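Local coordinates for 2-dehydropantoate 2-reductase (Enterococcus faecium, PDB 3WFI), which acts as a D-mandelate dehydrogenase of the ketopantoate reductase family and binds NAD(+) through a Rossmann fold, at residues 3-8 and 26-31; 73-78 and 99-104; 205-210 and 256-261; 272-277 and 301-306. All coordinates share one frame; numbering follows the deposited sequence.

Interaction 1 (3-8 and 26-31)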
# COMPACT_ATOMS: atom_id res chain seq x y z
N ILE B 3 -6.36 -39.85 -19.62
CA ILE B 3 -6.04 -38.82 -18.63
C ILE B 3 -4.67 -38.23 -18.93
O ILE B 3 -3.70 -38.97 -19.19
CB ILE B 3 -6.03 -39.42 -17.22
CG1 ILE B 3 -7.33 -40.19 -16.96
CG2 ILE B 3 -5.82 -38.34 -16.17
CD1 ILE B 3 -7.30 -41.04 -15.70
N ALA B 4 -4.58 -36.91 -18.95
CA ALA B 4 -3.30 -36.22 -19.02
C ALA B 4 -2.96 -35.70 -17.63
O ALA B 4 -3.80 -35.09 -16.95
CB ALA B 4 -3.34 -35.08 -20.02
N ILE B 5 -1.72 -35.96 -17.21
CA ILE B 5 -1.18 -35.44 -15.97
C ILE B 5 -0.29 -34.26 -16.33
O ILE B 5 0.82 -34.45 -16.82
CB ILE B 5 -0.36 -36.50 -15.22
CG1 ILE B 5 -1.18 -37.79 -15.00
CG2 ILE B 5 0.14 -35.96 -13.88
CD1 ILE B 5 -2.37 -37.63 -14.10
N ALA B 6 -0.81 -33.05 -16.14
CA ALA B 6 -0.13 -31.80 -16.54
C ALA B 6 0.71 -31.34 -15.38
O ALA B 6 0.24 -30.61 -14.49
CB ALA B 6 -1.14 -30.73 -16.92
N GLY B 7 1.96 -31.81 -15.36
CA GLY B 7 2.86 -31.63 -14.22
C GLY B 7 3.16 -32.98 -13.59
O GLY B 7 2.41 -33.45 -12.73
N ALA B 8 4.24 -33.61 -14.03
CA ALA B 8 4.58 -34.95 -13.58
C ALA B 8 5.65 -34.93 -12.50
O ALA B 8 6.58 -35.73 -12.55
CB ALA B 8 5.00 -35.81 -14.77
N VAL B 26 -2.91 -43.18 -19.44
CA VAL B 26 -2.33 -41.97 -18.86
C VAL B 26 -1.20 -41.41 -19.72
O VAL B 26 -0.36 -42.15 -20.25
CB VAL B 26 -1.77 -42.26 -17.45
CG1 VAL B 26 -1.14 -41.01 -16.87
CG2 VAL B 26 -2.87 -42.78 -16.53
N LEU B 27 -1.20 -40.10 -19.87
CA LEU B 27 -0.09 -39.37 -20.48
C LEU B 27 0.47 -38.39 -19.46
O LEU B 27 -0.26 -37.54 -18.93
CB LEU B 27 -0.57 -38.61 -21.73
CG LEU B 27 0.46 -37.70 -22.41
CD1 LEU B 27 1.57 -38.51 -23.07
CD2 LEU B 27 -0.23 -36.78 -23.42
N LEU B 28 1.76 -38.52 -19.17
CA LEU B 28 2.46 -37.57 -18.32
C LEU B 28 2.97 -36.42 -19.18
O LEU B 28 3.43 -36.62 -20.30
CB LEU B 28 3.63 -38.23 -17.60
CG LEU B 28 3.29 -39.43 -16.70
CD1 LEU B 28 4.55 -39.96 -16.05
CD2 LEU B 28 2.25 -39.10 -15.63
N ILE B 29 2.87 -35.21 -18.66
CA ILE B 29 3.37 -34.02 -19.34
C ILE B 29 4.19 -33.21 -18.35
O ILE B 29 3.73 -32.91 -17.25
CB ILE B 29 2.22 -33.14 -19.89
CG1 ILE B 29 1.28 -33.98 -20.76
CG2 ILE B 29 2.78 -31.98 -20.72
CD1 ILE B 29 -0.05 -33.31 -21.04
N ASP B 30 5.42 -32.89 -18.73
CA ASP B 30 6.34 -32.20 -17.82
C ASP B 30 7.35 -31.34 -18.58
O ASP B 30 7.65 -31.59 -19.76
CB ASP B 30 7.09 -33.22 -16.98
CG ASP B 30 7.64 -32.62 -15.70
OD1 ASP B 30 6.89 -32.52 -14.72
OD2 ASP B 30 8.83 -32.26 -15.69
N GLY B 31 7.87 -30.31 -17.91
CA GLY B 31 8.83 -29.40 -18.50
C GLY B 31 10.28 -29.72 -18.20
O GLY B 31 11.18 -29.11 -18.79
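Ile-5 and Leu-27 meet backbone to backbone. Ile-5 N gives a nearly straight hydrogen bond to Leu-27 O (2.8 Å). Leu-27 N reaches Ile-3 O at 2.8 Å, and Ile-29 N reaches Ile-5 O at 2.9 Å. These bonds pair strands 3-6 and 26-30 in parallel. On one face, CD2 of Leu-28 lies beside CB and CG1 of Ile-5. CG1 of Val-26 also touches Ile-5 CG1, at 3.7 Å. Ile-5 CG1 stands beside its own backbone N (chi1 -54°), which turns it toward Val-26. On the opposite face, Ile-29 CD1 rests on Ala-4 CB at 3.9 Å. Past the end of strand 3-6, Gly-7 N binds Ile-29 O (2.8 Å). Gly-7 has a positive phi of 114°, where a CB would collide with the preceding carbonyl oxygen. Ala-8 N then binds Asp-30 OD1 (2.9 Å) through the anti lone pair. Asp-30 OD2 is taken by Trp-32 N, which helps to fix the carboxylate of this NAD(+)-binding residue. Gly-7 probably opens the glycine-rich turn. Helix 10-21 connects the two strands in a beta-alpha-beta unit. Strand 71-76 borders strand 2-6, strand 59-61 borders strand 25-30, and helix 80-90 packs on Ala-6 and Ile-29.

Interaction 2 (73-78 and 99-104)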
# COMPACT_ATOMS: atom_id res chain seq x y z
N LEU B 73 -9.72 -36.25 -19.52
CA LEU B 73 -9.47 -35.58 -18.26
C LEU B 73 -8.05 -35.08 -18.18
O LEU B 73 -7.11 -35.80 -18.51
CB LEU B 73 -9.75 -36.53 -17.10
CG LEU B 73 -9.39 -36.07 -15.68
CD1 LEU B 73 -10.30 -34.95 -15.20
CD2 LEU B 73 -9.49 -37.26 -14.74
N ILE B 74 -7.90 -33.84 -17.74
CA ILE B 74 -6.60 -33.27 -17.41
C ILE B 74 -6.58 -33.02 -15.90
O ILE B 74 -7.45 -32.33 -15.36
CB ILE B 74 -6.36 -31.95 -18.16
CG1 ILE B 74 -6.44 -32.16 -19.67
CG2 ILE B 74 -5.01 -31.33 -17.79
CD1 ILE B 74 -6.43 -30.87 -20.46
N ILE B 75 -5.58 -33.57 -15.23
CA ILE B 75 -5.34 -33.27 -13.81
C ILE B 75 -4.11 -32.37 -13.72
O ILE B 75 -3.02 -32.74 -14.16
CB ILE B 75 -5.13 -34.54 -12.96
CG1 ILE B 75 -6.21 -35.58 -13.28
CG2 ILE B 75 -5.15 -34.20 -11.47
CD1 ILE B 75 -6.09 -36.87 -12.50
N LEU B 76 -4.31 -31.18 -13.15
CA LEU B 76 -3.29 -30.13 -13.14
C LEU B 76 -2.48 -30.17 -11.86
O LEU B 76 -3.05 -30.07 -10.76
CB LEU B 76 -3.96 -28.75 -13.26
CG LEU B 76 -4.69 -28.42 -14.56
CD1 LEU B 76 -5.53 -27.17 -14.36
CD2 LEU B 76 -3.72 -28.21 -15.71
N PHE B 77 -1.16 -30.29 -12.01
CA PHE B 77 -0.20 -30.19 -10.91
C PHE B 77 0.88 -29.17 -11.29
O PHE B 77 2.07 -29.48 -11.26
CB PHE B 77 0.50 -31.53 -10.65
CG PHE B 77 -0.42 -32.61 -10.18
CD1 PHE B 77 -0.76 -32.71 -8.84
CD2 PHE B 77 -0.98 -33.52 -11.07
CE1 PHE B 77 -1.63 -33.69 -8.40
CE2 PHE B 77 -1.85 -34.51 -10.63
CZ PHE B 77 -2.17 -34.59 -9.29
N THR B 78 0.46 -27.98 -11.71
CA THR B 78 1.38 -26.94 -12.16
C THR B 78 1.21 -25.71 -11.28
O THR B 78 0.09 -25.28 -11.04
CB THR B 78 1.09 -26.53 -13.62
OG1 THR B 78 1.34 -27.63 -14.50
CG2 THR B 78 1.96 -25.38 -14.05
N GLU B 99 -12.64 -32.71 -19.29
CA GLU B 99 -12.79 -32.15 -17.95
C GLU B 99 -11.41 -31.81 -17.41
O GLU B 99 -10.42 -32.46 -17.77
CB GLU B 99 -13.53 -33.13 -17.04
CG GLU B 99 -14.93 -33.42 -17.54
CD GLU B 99 -15.77 -34.21 -16.58
OE1 GLU B 99 -15.31 -35.22 -16.03
OE2 GLU B 99 -16.94 -33.82 -16.39
N VAL B 100 -11.37 -30.79 -16.56
CA VAL B 100 -10.12 -30.37 -15.93
C VAL B 100 -10.29 -30.39 -14.42
O VAL B 100 -11.19 -29.76 -13.87
CB VAL B 100 -9.73 -28.94 -16.34
CG1 VAL B 100 -8.44 -28.51 -15.64
CG2 VAL B 100 -9.57 -28.82 -17.86
N LEU B 101 -9.40 -31.11 -13.75
CA LEU B 101 -9.38 -31.16 -12.29
C LEU B 101 -8.13 -30.45 -11.81
O LEU B 101 -7.01 -30.88 -12.11
CB LEU B 101 -9.38 -32.62 -11.79
CG LEU B 101 -9.15 -32.81 -10.29
CD1 LEU B 101 -10.21 -32.10 -9.46
CD2 LEU B 101 -9.12 -34.30 -9.96
N CYS B 102 -8.33 -29.35 -11.10
CA CYS B 102 -7.23 -28.60 -10.55
C CYS B 102 -6.95 -29.04 -9.12
O CYS B 102 -7.84 -29.06 -8.27
CB CYS B 102 -7.52 -27.10 -10.57
SG CYS B 102 -6.08 -26.17 -10.01
N LEU B 103 -5.70 -29.42 -8.86
CA LEU B 103 -5.25 -29.73 -7.51
C LEU B 103 -4.25 -28.67 -7.04
O LEU B 103 -3.53 -28.88 -6.06
CB LEU B 103 -4.67 -31.14 -7.44
CG LEU B 103 -5.60 -32.33 -7.22
CD1 LEU B 103 -7.05 -32.00 -7.49
CD2 LEU B 103 -5.14 -33.54 -8.00
N LEU B 104 -4.26 -27.52 -7.71
CA LEU B 104 -3.51 -26.35 -7.26
C LEU B 104 -4.34 -25.66 -6.18
O LEU B 104 -5.49 -25.26 -6.42
CB LEU B 104 -3.26 -25.34 -8.39
CG LEU B 104 -2.37 -25.42 -9.61
CD1 LEU B 104 -2.70 -26.47 -10.67
CD2 LEU B 104 -2.34 -24.01 -10.21
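Glu-99 meets strand 73-76 through its backbone. Its O accepts from Ile-74 N at 2.9 Å, while Leu-73 CD1 lies near its CB. The Glu-99 carboxylate turns to Tyr-123, whose OH binds OE2. Val-100 puts its side chain on the face shared with Leu-76. Its CG1 is anti to the backbone N (chi1 179°) and presses on Leu-76 CD1 at 3.4 Å, tighter than usual for two methyls. Leu-101 bonds through both its N and its O: the N binds Ile-74 O (2.8 Å) and the O accepts from Leu-76 N (2.9 Å). Its side chain points to the other face, beside Ile-75 CG2. Cys-102 pairs with Leu-76, and its SG takes a weak bond from Leu-104 N. Leu-103 leaves the strand with a weak, 3.3 Å bond from its N to Leu-76 O. Its CD2 touches both Ile-75 CG2 (3.5 Å) and CZ of Phe-77 (3.4 Å), approaching that ring obliquely. Phe-77 also touches the NAD(+)-binding Met-11 and meets the ring of Phe-15 edge-to-face. Two parallel strands ending together beside the coenzyme site, with helix 80-90 on the chain path between them, are a hallmark of the Rossmann fold.

Interaction 3 (205-210 and 256-261)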
# COMPACT_ATOMS: atom_id res chain seq x y z
N MET B 205 4.68 -12.45 11.14
CA MET B 205 3.25 -12.34 11.33
C MET B 205 2.88 -11.83 12.72
O MET B 205 1.95 -11.03 12.87
CB MET B 205 2.56 -13.66 10.99
CG MET B 205 2.50 -13.85 9.48
SD MET B 205 1.90 -15.43 8.91
CE MET B 205 3.33 -16.48 9.22
N ALA B 206 3.63 -12.26 13.73
CA ALA B 206 3.44 -11.73 15.08
C ALA B 206 3.68 -10.22 15.16
O ALA B 206 2.92 -9.51 15.81
CB ALA B 206 4.34 -12.45 16.08
N GLU B 207 4.73 -9.73 14.51
CA GLU B 207 5.01 -8.29 14.53
C GLU B 207 3.93 -7.51 13.75
O GLU B 207 3.54 -6.41 14.14
CB GLU B 207 6.41 -7.98 14.00
CG GLU B 207 7.57 -8.51 14.85
CD GLU B 207 8.93 -8.49 14.14
OE1 GLU B 207 8.99 -8.64 12.88
OE2 GLU B 207 9.96 -8.37 14.85
N LEU B 208 3.43 -8.08 12.67
CA LEU B 208 2.32 -7.46 11.96
C LEU B 208 1.12 -7.30 12.91
O LEU B 208 0.52 -6.21 13.01
CB LEU B 208 1.93 -8.28 10.73
CG LEU B 208 0.68 -7.85 9.98
CD1 LEU B 208 0.81 -6.43 9.44
CD2 LEU B 208 0.41 -8.85 8.86
N GLY B 209 0.81 -8.37 13.64
CA GLY B 209 -0.31 -8.38 14.57
C GLY B 209 -0.19 -7.41 15.73
O GLY B 209 -1.19 -6.96 16.27
N LYS B 210 1.04 -7.06 16.10
CA LYS B 210 1.28 -6.04 17.13
C LYS B 210 1.02 -4.60 16.67
O LYS B 210 0.98 -3.69 17.51
CB LYS B 210 2.70 -6.16 17.66
CG LYS B 210 2.93 -7.45 18.41
CD LYS B 210 4.31 -7.48 19.04
CE LYS B 210 4.88 -8.88 19.03
NZ LYS B 210 6.19 -8.90 19.74
N LEU B 256 5.87 -16.22 14.76
CA LEU B 256 7.29 -15.90 14.58
C LEU B 256 7.77 -16.22 13.17
O LEU B 256 8.85 -15.81 12.79
CB LEU B 256 8.18 -16.60 15.63
CG LEU B 256 8.42 -15.96 17.01
CD1 LEU B 256 7.36 -14.93 17.36
CD2 LEU B 256 8.55 -17.00 18.12
N HIS B 257 6.97 -16.97 12.41
CA HIS B 257 7.28 -17.32 11.03
C HIS B 257 7.06 -16.11 10.07
O HIS B 257 6.13 -15.30 10.24
CB HIS B 257 6.45 -18.59 10.70
CG HIS B 257 6.60 -19.16 9.32
ND1 HIS B 257 5.54 -19.32 8.45
CD2 HIS B 257 7.68 -19.69 8.69
CE1 HIS B 257 5.96 -19.89 7.34
NE2 HIS B 257 7.26 -20.11 7.45
N TYR B 258 8.00 -15.93 9.15
CA TYR B 258 7.84 -15.02 8.02
C TYR B 258 7.14 -15.79 6.91
O TYR B 258 7.56 -16.90 6.58
CB TYR B 258 9.20 -14.50 7.53
CG TYR B 258 9.87 -13.53 8.48
CD1 TYR B 258 9.71 -12.15 8.34
CD2 TYR B 258 10.66 -14.00 9.53
CE1 TYR B 258 10.32 -11.26 9.20
CE2 TYR B 258 11.27 -13.11 10.41
CZ TYR B 258 11.10 -11.75 10.24
OH TYR B 258 11.70 -10.86 11.10
N PRO B 259 6.08 -15.22 6.33
CA PRO B 259 5.28 -16.00 5.37
C PRO B 259 6.01 -16.27 4.06
O PRO B 259 6.99 -15.60 3.76
CB PRO B 259 4.03 -15.11 5.15
CG PRO B 259 4.48 -13.73 5.48
CD PRO B 259 5.53 -13.87 6.55
N SER B 260 5.52 -17.24 3.29
CA SER B 260 6.20 -17.69 2.06
C SER B 260 6.56 -16.55 1.09
O SER B 260 7.64 -16.57 0.50
CB SER B 260 5.35 -18.72 1.32
OG SER B 260 4.19 -18.15 0.74
N MET B 261 5.69 -15.55 0.95
CA MET B 261 5.97 -14.43 0.03
C MET B 261 7.18 -13.62 0.47
O MET B 261 7.97 -13.18 -0.35
CB MET B 261 4.75 -13.50 -0.11
CG MET B 261 4.97 -12.39 -1.15
SD MET B 261 3.47 -11.47 -1.53
CE MET B 261 2.45 -12.75 -2.26
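Met-205 is carried to His-257 by its torsions. Its CG lies beside the backbone N, the chain runs extended to SD, and a bend at chi3 (-76°) swings CE back toward the 256-261 segment. His-257 has its CG anti to the backbone N (chi1 -180°), which lays its side chain alongside that methionine. The contact belongs to the helical C-terminal domain of the ketopantoate reductase family. It joins the start of short helix 205-209 to the loop that leads into helix 260-267. Pro-259 is the N-cap residue of the latter helix, and its CD faces Met-205 CG at 4.2 Å. Met-205 and Pro-259 are buried, and Cys-198 of helix 194-201 touches both. Toward the exposed Leu-256 the contact is more open, and Leu-256 CD1 meets Ala-206 CB at 4.1 Å. Glu-207 OE1 comes to 3.9 Å from Tyr-258 OH, a distance too long for a hydrogen bond, with the carboxylate and phenol planes 87° apart. The Tyr-258 ring also meets that of Tyr-262. The backbone adds one link across the segments. Met-205 N, in the first turn of its helix, donates a weak bond of 3.3 Å to His-257 O. That same oxygen has Met-205 CE packed against it at 3.2 Å, while CE also lies 3.7 Å from ND1 of the His-257 ring.

Interaction 4 (272-277 and 301-306)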
# COMPACT_ATOMS: atom_id res chain seq x y z
N THR B 272 7.36 -12.82 -6.63
CA THR B 272 6.28 -13.35 -5.82
C THR B 272 5.10 -13.82 -6.66
O THR B 272 5.00 -13.51 -7.84
CB THR B 272 5.77 -12.29 -4.81
OG1 THR B 272 5.08 -11.25 -5.52
CG2 THR B 272 6.94 -11.68 -4.00
N GLU B 273 4.21 -14.57 -6.02
CA GLU B 273 2.96 -15.00 -6.61
C GLU B 273 1.83 -13.99 -6.42
O GLU B 273 0.67 -14.35 -6.55
CB GLU B 273 2.50 -16.30 -5.97
CG GLU B 273 3.43 -17.45 -6.23
CD GLU B 273 2.79 -18.76 -5.80
OE1 GLU B 273 2.18 -18.77 -4.70
OE2 GLU B 273 2.88 -19.73 -6.57
N ILE B 274 2.18 -12.73 -6.16
CA ILE B 274 1.18 -11.71 -5.83
C ILE B 274 0.07 -11.60 -6.91
O ILE B 274 -1.11 -11.42 -6.57
CB ILE B 274 1.84 -10.35 -5.53
CG1 ILE B 274 0.84 -9.36 -4.91
CG2 ILE B 274 2.46 -9.75 -6.77
CD1 ILE B 274 0.42 -9.69 -3.50
N ASP B 275 0.42 -11.76 -8.18
CA ASP B 275 -0.58 -11.63 -9.25
C ASP B 275 -1.62 -12.75 -9.22
O ASP B 275 -2.69 -12.61 -9.82
CB ASP B 275 0.05 -11.57 -10.64
CG ASP B 275 0.85 -10.31 -10.87
OD1 ASP B 275 0.44 -9.22 -10.40
OD2 ASP B 275 1.90 -10.40 -11.53
N TYR B 276 -1.32 -13.85 -8.51
CA TYR B 276 -2.22 -14.99 -8.41
C TYR B 276 -2.94 -15.04 -7.07
O TYR B 276 -3.74 -15.95 -6.83
CB TYR B 276 -1.43 -16.29 -8.66
CG TYR B 276 -0.81 -16.21 -10.01
CD1 TYR B 276 -1.53 -16.55 -11.15
CD2 TYR B 276 0.47 -15.69 -10.18
CE1 TYR B 276 -0.98 -16.42 -12.41
CE2 TYR B 276 1.04 -15.56 -11.44
CZ TYR B 276 0.30 -15.92 -12.55
OH TYR B 276 0.85 -15.80 -13.81
N ILE B 277 -2.70 -14.04 -6.23
CA ILE B 277 -3.40 -13.93 -4.97
C ILE B 277 -4.24 -12.65 -4.99
O ILE B 277 -5.37 -12.66 -5.47
CB ILE B 277 -2.44 -14.03 -3.76
CG1 ILE B 277 -1.55 -15.26 -3.92
CG2 ILE B 277 -3.21 -14.09 -2.45
CD1 ILE B 277 -0.33 -15.28 -3.00
N LEU B 301 2.30 -2.37 -4.67
CA LEU B 301 3.40 -2.17 -3.72
C LEU B 301 4.40 -3.33 -3.73
O LEU B 301 5.63 -3.10 -3.69
CB LEU B 301 2.86 -1.98 -2.31
CG LEU B 301 2.22 -0.63 -2.04
CD1 LEU B 301 1.39 -0.68 -0.76
CD2 LEU B 301 3.30 0.45 -1.96
N VAL B 302 3.89 -4.55 -3.79
CA VAL B 302 4.77 -5.73 -3.81
C VAL B 302 5.60 -5.72 -5.08
O VAL B 302 6.80 -5.99 -5.04
CB VAL B 302 3.98 -7.03 -3.64
CG1 VAL B 302 4.85 -8.25 -3.93
CG2 VAL B 302 3.41 -7.12 -2.24
N HIS B 303 4.98 -5.37 -6.21
CA HIS B 303 5.75 -5.26 -7.45
C HIS B 303 6.82 -4.18 -7.38
O HIS B 303 7.94 -4.37 -7.87
CB HIS B 303 4.80 -5.03 -8.65
CG HIS B 303 4.08 -6.25 -9.10
ND1 HIS B 303 4.69 -7.49 -9.21
CD2 HIS B 303 2.80 -6.43 -9.48
CE1 HIS B 303 3.80 -8.37 -9.63
NE2 HIS B 303 2.65 -7.75 -9.80
N ALA B 304 6.48 -3.02 -6.80
CA ALA B 304 7.45 -1.95 -6.61
C ALA B 304 8.62 -2.41 -5.72
O ALA B 304 9.78 -2.04 -5.96
CB ALA B 304 6.79 -0.72 -6.02
N LYS B 305 8.32 -3.23 -4.72
CA LYS B 305 9.36 -3.72 -3.81
C LYS B 305 10.26 -4.72 -4.54
O LYS B 305 11.49 -4.65 -4.41
CB LYS B 305 8.74 -4.39 -2.58
CG LYS B 305 9.75 -4.82 -1.50
CD LYS B 305 10.43 -3.63 -0.82
CE LYS B 305 11.34 -4.09 0.31
NZ LYS B 305 11.92 -2.95 1.04
N GLU B 306 9.65 -5.62 -5.32
CA GLU B 306 10.39 -6.49 -6.25
C GLU B 306 11.35 -5.66 -7.11
O GLU B 306 12.54 -5.93 -7.17
CB GLU B 306 9.43 -7.28 -7.16
CG GLU B 306 8.63 -8.38 -6.47
CD GLU B 306 7.50 -8.92 -7.34
OE1 GLU B 306 7.16 -8.26 -8.34
OE2 GLU B 306 6.98 -10.01 -7.03
O HOH W 1 5.50 -11.01 -9.21
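Thr-272 is gripped by Glu-306 at the buried end of this contact. Both its N (2.9 Å) and its OG1 (2.7 Å) donate to Glu-306 OE2. They come on the anti side of that oxygen, from opposite faces of the carboxylate plane. The threonine OG1 sits between its backbone N and carbonyl carbon (chi1 70°), a position that lets both donors converge on one acceptor. A water donates to the same OE2 at 2.8 Å and also to Thr-272 O. Next to this polar knot the packing is apolar. Ile-274 CG2 meets Val-302 CG1 at 4.0 Å. The same CG2 lies over one face of the His-303 ring, 3.8 Å from its centroid, in a CH-pi contact. Met-261 and Leu-265 of helix 260-267 touch Thr-272.

The other end is less enclosed. Asp-275 and His-303 are partly exposed, and the carboxylate and the imidazole ring are turned 45° apart. His-303 NE2 binds Asp-275 OD1 at 2.7 Å, in the plane of its ring. Thr-213 of the second subunit packs on His-303.

His-303 ND1 donates in turn to Glu-306 OE1 (2.7 Å). With both ring nitrogens donating to carboxylates, the imidazole is held against rotation. The bonds tie the segment holding NAD(+)-binding Glu-273 to helix 293-308. The pattern is consistent with a protonated ring that would partly offset the two acidic groups.

Interactions 1 and 2 belong to the parallel part of one sheet in the coenzyme-binding domain. Strands 2-6 and 71-76 are neighbours, and Ala-4 N reaches Leu-73 O. Both contacts are buried and rest on backbone bonds and aliphatic side chains. Interactions 3 and 4 lie in the helical C-terminal domain and join loops to helices. They meet through Met-261, whose side chain packs on Thr-272, Ile-274 and Val-302. Interaction 3 is partly exposed and mostly apolar, with one weak bond. Interaction 4 is buried but held by charged and polar side chains, and it borders the second subunit. Interactions 1 and 4 each contain an NAD(+)-binding residue, in different domains.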